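Local coordinates for MHC class I protein (Ginglymostoma cirratum, PDB 6LUP), which probably presents peptides to T cells as an MHC class I heavy chain, and here holds a bound peptide in its groove, at residues F8-T13 and I89-L94; V33-D38 and T64-E69. All blocks are in the same frame, centred on the assembly; numbering follows the deposited sequence.

Contact 1: residues F8-T13 and I89-L94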
loop_
_atom_site.group_PDB
_atom_site.type_symbol
_atom_site.label_atom_id
_atom_site.label_comp_id
_atom_site.label_asym_id
_atom_site.label_seq_id
_atom_site.Cartn_x
_atom_site.Cartn_y
_atom_site.Cartn_z
ATOM N N PHE A 8 4.023 -4.276 -8.007
ATOM C CA PHE A 8 5.028 -3.437 -7.353
ATOM C C PHE A 8 6.245 -4.277 -7.002
ATOM O O PHE A 8 6.145 -5.223 -6.219
ATOM C CB PHE A 8 4.451 -2.772 -6.093
ATOM C CG PHE A 8 3.253 -1.902 -6.362
ATOM C CD1 PHE A 8 1.992 -2.463 -6.566
ATOM C CD2 PHE A 8 3.384 -0.520 -6.432
ATOM C CE1 PHE A 8 0.889 -1.664 -6.839
ATOM C CE2 PHE A 8 2.283 0.286 -6.700
ATOM C CZ PHE A 8 1.036 -0.286 -6.902
ATOM N N PHE A 9 7.385 -3.934 -7.599
ATOM C CA PHE A 9 8.626 -4.677 -7.414
ATOM C C PHE A 9 9.609 -3.834 -6.614
ATOM O O PHE A 9 9.861 -2.682 -6.967
ATOM C CB PHE A 9 9.282 -4.982 -8.764
ATOM C CG PHE A 9 8.435 -5.784 -9.714
ATOM C CD1 PHE A 9 7.318 -5.227 -10.329
ATOM C CD2 PHE A 9 8.798 -7.080 -10.050
ATOM C CE1 PHE A 9 6.559 -5.966 -11.230
ATOM C CE2 PHE A 9 8.047 -7.824 -10.954
ATOM C CZ PHE A 9 6.924 -7.270 -11.542
ATOM N N THR A 10 10.170 -4.405 -5.550
ATOM C CA THR A 10 11.217 -3.725 -4.789
ATOM C C THR A 10 12.462 -4.597 -4.671
ATOM O O THR A 10 12.400 -5.715 -4.153
ATOM C CB THR A 10 10.744 -3.311 -3.380
ATOM O OG1 THR A 10 9.577 -2.493 -3.488
ATOM C CG2 THR A 10 11.828 -2.530 -2.646
ATOM N N TRP A 11 13.580 -4.076 -5.169
ATOM C CA TRP A 11 14.890 -4.680 -4.958
ATOM C C TRP A 11 15.672 -3.855 -3.943
ATOM O O TRP A 11 15.853 -2.645 -4.115
ATOM C CB TRP A 11 15.677 -4.760 -6.265
ATOM C CG TRP A 11 15.099 -5.681 -7.295
ATOM C CD1 TRP A 11 15.415 -6.994 -7.488
ATOM C CD2 TRP A 11 14.120 -5.354 -8.292
ATOM N NE1 TRP A 11 14.694 -7.510 -8.538
ATOM C CE2 TRP A 11 13.891 -6.527 -9.052
ATOM C CE3 TRP A 11 13.415 -4.188 -8.621
ATOM C CZ2 TRP A 11 12.982 -6.567 -10.118
ATOM C CZ3 TRP A 11 12.516 -4.229 -9.684
ATOM C CH2 TRP A 11 12.309 -5.413 -10.419
ATOM N N SER A 12 16.120 -4.512 -2.878
ATOM C CA SER A 12 16.938 -3.869 -1.850
ATOM C C SER A 12 18.340 -4.443 -1.821
ATOM O O SER A 12 18.550 -5.620 -2.117
ATOM C CB SER A 12 16.307 -4.026 -0.466
ATOM O OG SER A 12 15.059 -3.369 -0.396
ATOM N N THR A 13 19.296 -3.604 -1.448
ATOM C CA THR A 13 20.673 -4.032 -1.273
ATOM C C THR A 13 20.744 -5.111 -0.193
ATOM O O THR A 13 19.967 -5.089 0.767
ATOM C CB THR A 13 21.578 -2.839 -0.904
ATOM O OG1 THR A 13 22.950 -3.239 -0.980
ATOM C CG2 THR A 13 21.278 -2.332 0.499
ATOM N N ILE A 89 23.266 1.750 1.335
ATOM C CA ILE A 89 21.983 1.067 1.194
ATOM C C ILE A 89 21.242 1.620 -0.022
ATOM O O ILE A 89 21.011 2.827 -0.116
ATOM C CB ILE A 89 21.135 1.192 2.479
ATOM C CG1 ILE A 89 21.857 0.514 3.650
ATOM C CG2 ILE A 89 19.755 0.573 2.284
ATOM C CD1 ILE A 89 21.592 1.145 5.000
ATOM N N HIS A 90 20.885 0.735 -0.953
ATOM C CA HIS A 90 20.269 1.156 -2.216
ATOM C C HIS A 90 19.055 0.330 -2.645
ATOM O O HIS A 90 18.876 -0.808 -2.212
ATOM C CB HIS A 90 21.320 1.205 -3.327
ATOM C CG HIS A 90 22.423 2.177 -3.055
ATOM N ND1 HIS A 90 22.233 3.542 -3.080
ATOM C CD2 HIS A 90 23.723 1.983 -2.730
ATOM C CE1 HIS A 90 23.371 4.149 -2.792
ATOM N NE2 HIS A 90 24.292 3.226 -2.576
ATOM N N THR A 91 18.235 0.925 -3.509
ATOM C CA THR A 91 16.940 0.371 -3.887
ATOM C C THR A 91 16.673 0.511 -5.383
ATOM O O THR A 91 17.047 1.510 -6.004
ATOM C CB THR A 91 15.806 1.078 -3.110
ATOM O OG1 THR A 91 15.987 0.864 -1.707
ATOM C CG2 THR A 91 14.441 0.547 -3.497
ATOM N N TYR A 92 16.034 -0.504 -5.954
ATOM C CA TYR A 92 15.403 -0.370 -7.256
ATOM C C TYR A 92 13.912 -0.673 -7.126
ATOM O O TYR A 92 13.511 -1.538 -6.344
ATOM C CB TYR A 92 16.051 -1.294 -8.287
ATOM C CG TYR A 92 15.763 -0.897 -9.722
ATOM C CD1 TYR A 92 16.594 -0.006 -10.402
ATOM C CD2 TYR A 92 14.657 -1.404 -10.398
ATOM C CE1 TYR A 92 16.335 0.362 -11.713
ATOM C CE2 TYR A 92 14.387 -1.041 -11.707
ATOM C CZ TYR A 92 15.230 -0.161 -12.363
ATOM O OH TYR A 92 14.964 0.198 -13.667
ATOM N N GLN A 93 13.093 0.051 -7.883
ATOM C CA GLN A 93 11.649 -0.143 -7.847
ATOM C C GLN A 93 11.041 -0.165 -9.240
ATOM O O GLN A 93 11.487 0.561 -10.129
ATOM C CB GLN A 93 10.983 0.943 -7.005
ATOM C CG GLN A 93 11.232 0.806 -5.515
ATOM C CD GLN A 93 10.890 2.068 -4.757
ATOM O OE1 GLN A 93 11.638 3.046 -4.779
ATOM N NE2 GLN A 93 9.755 2.053 -4.076
ATOM N N LEU A 94 10.025 -1.005 -9.414
ATOM C CA LEU A 94 9.276 -1.072 -10.661
ATOM C C LEU A 94 7.787 -1.074 -10.361
ATOM O O LEU A 94 7.322 -1.827 -9.513
ATOM C CB LEU A 94 9.642 -2.330 -11.449
ATOM C CG LEU A 94 9.362 -2.409 -12.953
ATOM C CD1 LEU A 94 9.637 -3.820 -13.438
ATOM C CD2 LEU A 94 7.949 -2.017 -13.334
#

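Contact 2: residues V33-D38 and T64-E69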
loop_
_atom_site.group_PDB
_atom_site.type_symbol
_atom_site.label_atom_id
_atom_site.label_comp_id
_atom_site.label_asym_id
_atom_site.label_seq_id
_atom_site.Cartn_x
_atom_site.Cartn_y
_atom_site.Cartn_z
ATOM N N VAL A 33 -1.340 -11.567 -4.785
ATOM C CA VAL A 33 -0.139 -12.396 -4.929
ATOM C C VAL A 33 1.082 -11.750 -4.268
ATOM O O VAL A 33 1.105 -10.541 -4.003
ATOM C CB VAL A 33 0.181 -12.774 -6.404
ATOM C CG1 VAL A 33 -0.841 -13.764 -6.948
ATOM C CG2 VAL A 33 0.281 -11.543 -7.302
ATOM N N GLN A 34 2.086 -12.575 -3.995
ATOM C CA GLN A 34 3.330 -12.132 -3.385
ATOM C C GLN A 34 4.449 -13.036 -3.868
ATOM O O GLN A 34 4.241 -14.230 -4.103
ATOM C CB GLN A 34 3.228 -12.182 -1.854
ATOM C CG GLN A 34 4.423 -11.603 -1.094
ATOM C CD GLN A 34 5.553 -12.602 -0.842
ATOM O OE1 GLN A 34 5.398 -13.812 -1.026
ATOM N NE2 GLN A 34 6.705 -12.087 -0.423
ATOM N N TYR A 35 5.631 -12.451 -4.014
ATOM C CA TYR A 35 6.856 -13.187 -4.270
ATOM C C TYR A 35 8.004 -12.523 -3.508
ATOM O O TYR A 35 8.049 -11.293 -3.396
ATOM C CB TYR A 35 7.142 -13.187 -5.770
ATOM C CG TYR A 35 8.422 -13.877 -6.179
ATOM C CD1 TYR A 35 9.650 -13.227 -6.075
ATOM C CD2 TYR A 35 8.402 -15.166 -6.702
ATOM C CE1 TYR A 35 10.824 -13.852 -6.455
ATOM C CE2 TYR A 35 9.571 -15.797 -7.091
ATOM C CZ TYR A 35 10.779 -15.134 -6.966
ATOM O OH TYR A 35 11.948 -15.748 -7.347
ATOM N N ASP A 36 8.919 -13.332 -2.978
ATOM C CA ASP A 36 10.177 -12.804 -2.432
ATOM C C ASP A 36 11.377 -13.704 -2.708
ATOM O O ASP A 36 11.221 -14.883 -3.015
ATOM C CB ASP A 36 10.067 -12.458 -0.936
ATOM C CG ASP A 36 9.860 -13.671 -0.065
ATOM O OD1 ASP A 36 10.797 -14.482 0.071
ATOM O OD2 ASP A 36 8.761 -13.809 0.504
ATOM N N SER A 37 12.567 -13.124 -2.579
ATOM C CA SER A 37 13.833 -13.788 -2.902
ATOM C C SER A 37 14.286 -14.848 -1.893
ATOM O O SER A 37 15.296 -15.515 -2.115
ATOM C CB SER A 37 14.937 -12.746 -3.099
ATOM O OG SER A 37 14.904 -11.780 -2.064
ATOM N N ASP A 38 13.552 -14.994 -0.789
ATOM C CA ASP A 38 13.815 -16.069 0.166
ATOM C C ASP A 38 13.060 -17.342 -0.233
ATOM O O ASP A 38 13.668 -18.398 -0.416
ATOM C CB ASP A 38 13.457 -15.648 1.597
ATOM C CG ASP A 38 14.313 -14.491 2.108
ATOM O OD1 ASP A 38 15.496 -14.388 1.712
ATOM O OD2 ASP A 38 13.800 -13.683 2.918
ATOM N N THR A 64 8.441 -16.183 -14.049
ATOM C CA THR A 64 8.511 -14.784 -14.452
ATOM C C THR A 64 9.278 -13.975 -13.401
ATOM O O THR A 64 10.206 -13.219 -13.722
ATOM C CB THR A 64 7.093 -14.199 -14.631
ATOM O OG1 THR A 64 6.405 -14.910 -15.666
ATOM C CG2 THR A 64 7.138 -12.719 -14.976
ATOM N N LEU A 65 8.886 -14.154 -12.144
ATOM C CA LEU A 65 9.476 -13.409 -11.046
ATOM C C LEU A 65 10.913 -13.844 -10.785
ATOM O O LEU A 65 11.742 -13.043 -10.346
ATOM C CB LEU A 65 8.610 -13.519 -9.790
ATOM C CG LEU A 65 7.522 -12.453 -9.578
ATOM C CD1 LEU A 65 8.129 -11.104 -9.230
ATOM C CD2 LEU A 65 6.607 -12.308 -10.786
ATOM N N ARG A 66 11.210 -15.107 -11.087
ATOM C CA ARG A 66 12.579 -15.597 -11.005
ATOM C C ARG A 66 13.497 -14.900 -11.996
ATOM O O ARG A 66 14.680 -14.740 -11.724
ATOM C CB ARG A 66 12.635 -17.111 -11.178
ATOM C CG ARG A 66 12.367 -17.845 -9.879
ATOM C CD ARG A 66 12.024 -19.297 -10.127
ATOM N NE ARG A 66 11.676 -19.974 -8.885
ATOM C CZ ARG A 66 11.725 -21.289 -8.713
ATOM N NH1 ARG A 66 12.122 -22.080 -9.704
ATOM N NH2 ARG A 66 11.387 -21.814 -7.543
ATOM N N GLY A 67 12.947 -14.486 -13.136
ATOM C CA GLY A 67 13.691 -13.694 -14.111
ATOM C C GLY A 67 13.911 -12.272 -13.623
ATOM O O GLY A 67 14.975 -11.685 -13.844
ATOM N N TRP A 68 12.901 -11.717 -12.951
ATOM C CA TRP A 68 12.979 -10.356 -12.422
ATOM C C TRP A 68 13.966 -10.238 -11.260
ATOM O O TRP A 68 14.583 -9.192 -11.077
ATOM C CB TRP A 68 11.602 -9.862 -11.964
ATOM C CG TRP A 68 10.671 -9.429 -13.067
ATOM C CD1 TRP A 68 9.518 -10.053 -13.458
ATOM C CD2 TRP A 68 10.798 -8.269 -13.904
ATOM N NE1 TRP A 68 8.926 -9.360 -14.491
ATOM C CE2 TRP A 68 9.690 -8.262 -14.785
ATOM C CE3 TRP A 68 11.742 -7.242 -14.002
ATOM C CZ2 TRP A 68 9.497 -7.268 -15.743
ATOM C CZ3 TRP A 68 11.555 -6.253 -14.962
ATOM C CH2 TRP A 68 10.438 -6.274 -15.819
ATOM N N GLU A 69 14.106 -11.314 -10.486
ATOM C CA GLU A 69 14.888 -11.295 -9.241
ATOM C C GLU A 69 16.360 -10.896 -9.425
ATOM O O GLU A 69 16.821 -9.948 -8.777
ATOM C CB GLU A 69 14.764 -12.626 -8.490
ATOM C CG GLU A 69 15.538 -12.662 -7.179
ATOM C CD GLU A 69 15.472 -14.006 -6.472
ATOM O OE1 GLU A 69 14.497 -14.767 -6.677
ATOM O OE2 GLU A 69 16.403 -14.301 -5.693
#

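Contact 1: residues F8-T13 and I89-L94
The carbonyl oxygen of Y92 accepts the backbone N-H of W11, with W11 N 2.8 Å from Y92 O, and also takes a CA-H...O contact from T10. Y92 N returns a bond to W11 O, closing a hydrogen-bonded antiparallel pair; F9 with L94 forms the next. Beyond the paired strands, T13 N still reaches H90 O at 2.9 Å, and T13 CG2 packs against I89 CA at 3.5 Å.

F9, W11, Y92 and L94 share one face of the sheet. CG of W11 is anti to its carbonyl carbon (chi1 -66°), and the benzo edge of the indole lies beside the phenol: W11 CE3 comes within 3.5 Å of Y92 CD2, the planes oblique at 66°. L94 CB fills in at that indole edge, 3.9 Å from W11 CZ3, while L94 CD1 rests over the rim of one F9 face. Large, flat and branched groups suit this floor of the peptide groove, where Y92 touches an apolar peptide side chain and its OH bonds H113.

T10 and Q93 lie on the other face, each packing on an aromatic side chain of another protein chain, whose backbone Q93 NE2 bonds. Strands 21-27 and 108-115 flank the pair within the sheet, and helix 55-82 packs over the aromatic face.

Contact 2: residues V33-D38 and T64-E69
The Y35 ring carries L65 CB over the centre of one face, and E69 OE1 lies in plane at its edge. The L65 methylene stands 3.5 Å from the ring centroid and only 11° off the normal, a CH-pi contact of nearly ideal direction. The two side chains slide past each other in opposite directions, and L65 CG lies by the root of the ring, 3.9 Å from Y35 CB. Leucine suits the place because its CB covers the ring while the side chain also reaches F21 and A23 of strand 21-27 and an apolar side chain of the bound peptide.

Y35 leaves strand 30-36 toward helix 55-82, with CG anti to the backbone N (chi1 178°). At its far end Y35 OH donates to E69 OE1 at 2.8 Å, meeting that oxygen nearly along its C-O axis, with ring and carboxylate planes 61° apart. E69 reaches across on an extended chain, and its other oxygen, OE2, lies 3.4 Å from S37 CB. R66 crosses the tyrosine at about a right angle and brings its CG to 3.3 Å from Y35 OH; its guanidinium continues past, where NE bonds K40 O. S37 is small enough to fit beside the carboxylate, and its OG bonds F21 N.

Tyrosine thus serves both halves of the contact: its pi face receives a C-H and its hydroxyl donates to a carboxylate. Together these probably limit the ring's movement. The phenol hydrogen bond would help stabilise the negative charge of E69, with a weak, long ion pair from K40 to OE2 probably adding a little.

Contacts 1 and 2 have centres about 12 Å apart and share the eight-stranded sheet of the alpha 1 and alpha 2 region, the MHC class I platform. Along the chain, 33-38 and 64-69 both fall between 8-13 and 89-94, so contact 2 is nested inside the loop that contact 1 closes. Contact 1 pairs two central strands; contact 2 ties a strand nearer the sheet's edge to helix 55-82, one wall of the groove. They meet chiefly at W68, whose ring packs against F9 and L94 and whose NE1 bonds the peptide backbone; W11 NE1 makes weak hydrogen bonds to the carbonyl oxygens of W68 and E69. Floor and wall are thereby joined directly around the bound peptide.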